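Local coordinates for proline dehydrogenase (Deinococcus radiodurans, PDB 4H6Q), which oxidises L-proline to delta-1-pyrroline-5-carboxylate with FAD as cofactor and a quinone as electron acceptor, the first step of proline degradation to glutamate, at residues 119-124 with 152-157. Residues are numbered along the deposited sequence; the frame is centred on the assembly and turned at random.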
loop_
_atom_site.group_PDB
_atom_site.type_symbol
_atom_site.label_atom_id
_atom_site.label_comp_id
_atom_site.label_asym_id
_atom_site.label_seq_id
_atom_site.Cartn_x
_atom_site.Cartn_y
_atom_site.Cartn_z
ATOM N N ASN A 119 -1.982 -18.211 0.246
ATOM C CA ASN A 119 -2.754 -17.362 -0.663
ATOM C C ASN A 119 -1.877 -16.291 -1.274
ATOM O O ASN A 119 -2.057 -15.959 -2.464
ATOM C CB ASN A 119 -3.953 -16.735 0.065
ATOM C CG ASN A 119 -5.116 -17.728 0.179
ATOM O OD1 ASN A 119 -5.371 -18.524 -0.740
ATOM N ND2 ASN A 119 -5.836 -17.703 1.323
ATOM N N ALA A 120 -0.945 -15.715 -0.499
ATOM C CA ALA A 120 -0.053 -14.699 -1.082
ATOM C C ALA A 120 0.797 -15.280 -2.210
ATOM O O ALA A 120 1.040 -14.603 -3.226
ATOM C CB ALA A 120 0.848 -14.081 -0.014
ATOM N N ARG A 121 1.237 -16.521 -2.074
ATOM C CA ARG A 121 1.971 -17.170 -3.160
ATOM C C ARG A 121 1.160 -17.199 -4.448
ATOM O O ARG A 121 1.688 -16.930 -5.543
ATOM C CB ARG A 121 2.350 -18.604 -2.772
ATOM C CG ARG A 121 3.533 -18.684 -1.823
ATOM C CD ARG A 121 3.707 -20.109 -1.348
ATOM N NE ARG A 121 4.940 -20.221 -0.582
ATOM C CZ ARG A 121 5.113 -21.039 0.444
ATOM N NH1 ARG A 121 4.113 -21.796 0.850
ATOM N NH2 ARG A 121 6.273 -21.065 1.083
ATOM N N ARG A 122 -0.127 -17.526 -4.366
ATOM C CA ARG A 122 -0.984 -17.607 -5.559
ATOM C C ARG A 122 -1.174 -16.228 -6.184
ATOM O O ARG A 122 -1.151 -16.081 -7.425
ATOM C CB ARG A 122 -2.361 -18.199 -5.204
ATOM C CG ARG A 122 -2.289 -19.570 -4.567
ATOM C CD ARG A 122 -3.675 -20.168 -4.423
ATOM N NE ARG A 122 -4.649 -19.404 -3.653
ATOM C CZ ARG A 122 -5.775 -18.881 -4.173
ATOM N NH1 ARG A 122 -6.056 -18.971 -5.463
ATOM N NH2 ARG A 122 -6.631 -18.301 -3.401
ATOM N N ILE A 123 -1.393 -15.220 -5.341
ATOM C CA ILE A 123 -1.554 -13.857 -5.819
ATOM C C ILE A 123 -0.273 -13.350 -6.510
ATOM O O ILE A 123 -0.325 -12.781 -7.626
ATOM C CB ILE A 123 -1.970 -12.941 -4.653
ATOM C CG1 ILE A 123 -3.397 -13.331 -4.161
ATOM C CG2 ILE A 123 -1.849 -11.447 -5.006
ATOM C CD1 ILE A 123 -3.752 -12.717 -2.787
ATOM N N ILE A 124 0.873 -13.538 -5.855
ATOM C CA ILE A 124 2.117 -13.015 -6.410
ATOM C C ILE A 124 2.489 -13.773 -7.689
ATOM O O ILE A 124 2.956 -13.160 -8.663
ATOM C CB ILE A 124 3.264 -13.082 -5.385
ATOM C CG1 ILE A 124 2.934 -12.250 -4.146
ATOM C CG2 ILE A 124 4.607 -12.624 -6.052
ATOM C CD1 ILE A 124 3.802 -12.618 -2.946
ATOM N N ARG A 152 10.296 -11.925 3.579
ATOM C CA ARG A 152 11.605 -12.493 3.234
ATOM C C ARG A 152 11.432 -13.826 2.504
ATOM O O ARG A 152 12.087 -14.067 1.472
ATOM C CB ARG A 152 12.440 -12.651 4.512
ATOM C CG ARG A 152 13.770 -13.345 4.294
ATOM C CD ARG A 152 14.647 -13.331 5.560
ATOM N NE ARG A 152 15.152 -11.992 5.861
ATOM C CZ ARG A 152 16.233 -11.440 5.308
ATOM N NH1 ARG A 152 16.954 -12.115 4.401
ATOM N NH2 ARG A 152 16.623 -10.201 5.659
ATOM N N THR A 153 10.534 -14.691 2.997
ATOM C CA THR A 153 10.255 -15.944 2.290
ATOM C C THR A 153 9.798 -15.694 0.826
ATOM O O THR A 153 10.271 -16.342 -0.117
ATOM C CB THR A 153 9.190 -16.749 3.044
ATOM O OG1 THR A 153 9.712 -17.087 4.326
ATOM C CG2 THR A 153 8.765 -18.020 2.287
ATOM N N LEU A 154 8.879 -14.754 0.650
ATOM C CA LEU A 154 8.276 -14.512 -0.644
ATOM C C LEU A 154 9.264 -13.865 -1.609
ATOM O O LEU A 154 9.234 -14.166 -2.825
ATOM C CB LEU A 154 6.997 -13.668 -0.526
ATOM C CG LEU A 154 5.873 -14.444 0.171
ATOM C CD1 LEU A 154 4.812 -13.476 0.703
ATOM C CD2 LEU A 154 5.254 -15.516 -0.771
ATOM N N VAL A 155 10.130 -12.982 -1.122
ATOM C CA VAL A 155 11.201 -12.442 -1.979
ATOM C C VAL A 155 12.083 -13.587 -2.497
ATOM O O VAL A 155 12.450 -13.637 -3.693
ATOM C CB VAL A 155 12.069 -11.396 -1.232
ATOM C CG1 VAL A 155 13.378 -11.068 -2.007
ATOM C CG2 VAL A 155 11.277 -10.131 -1.007
ATOM N N GLY A 156 12.405 -14.547 -1.632
ATOM C CA GLY A 156 13.172 -15.707 -2.035
ATOM C C GLY A 156 12.520 -16.526 -3.136
ATOM O O GLY A 156 13.200 -17.040 -4.035
ATOM N N GLU A 157 11.190 -16.633 -3.072
ATOM C CA GLU A 157 10.434 -17.406 -4.061
ATOM C C GLU A 157 10.125 -16.712 -5.392
ATOM O O GLU A 157 10.138 -17.364 -6.447
ATOM C CB GLU A 157 9.154 -17.955 -3.425
ATOM C CG GLU A 157 9.450 -18.891 -2.302
ATOM C CD GLU A 157 8.235 -19.318 -1.537
ATOM O OE1 GLU A 157 7.085 -18.936 -1.890
ATOM O OE2 GLU A 157 8.454 -20.068 -0.561
#
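Arg121 reaches across to Glu157 with an extended chain that touches the other helix from CG outward. From CB, CG lies beside the backbone N (chi1 -77°) and rests on Leu154 CD2 at 3.8 Å. CD lies 3.6 Å from Glu157 OE1, and NE then donates to that oxygen at 2.8 Å. NH2 takes the other oxygen, Glu157 OE2, at 2.9 Å. In this side-on, two-nitrogen grip both oxygens accept through syn lone pairs; guanidinium and carboxylate are nearly coplanar, 24° apart, which fixes the rotation of each, with OE1 in the guanidinium plane and OE2 tilted from it. Glu157, also extended beyond CG, is long enough to bring its carboxylate there. NH2 also nears Thr153 CG2, while NH1 has a long, weak ion pair with Glu113. An alanine at Arg121 would probably leave the Glu157 carboxylate without its charged mate and Leu154 CD2 without the CG packed on it. Beneath the salt bridge, branched Leu154 sets CD1 3.9 Å from Ile124 CD1 and 4.1 Å from the CB of small Ala120. Segments 119-124 and 152-157 run 38° from parallel; their helices, 115-129 and 144-158, pack as neighbours outside the TIM barrel, Ile124 and Leu154 reaching Ile134 and Leu136 of strand 133-136.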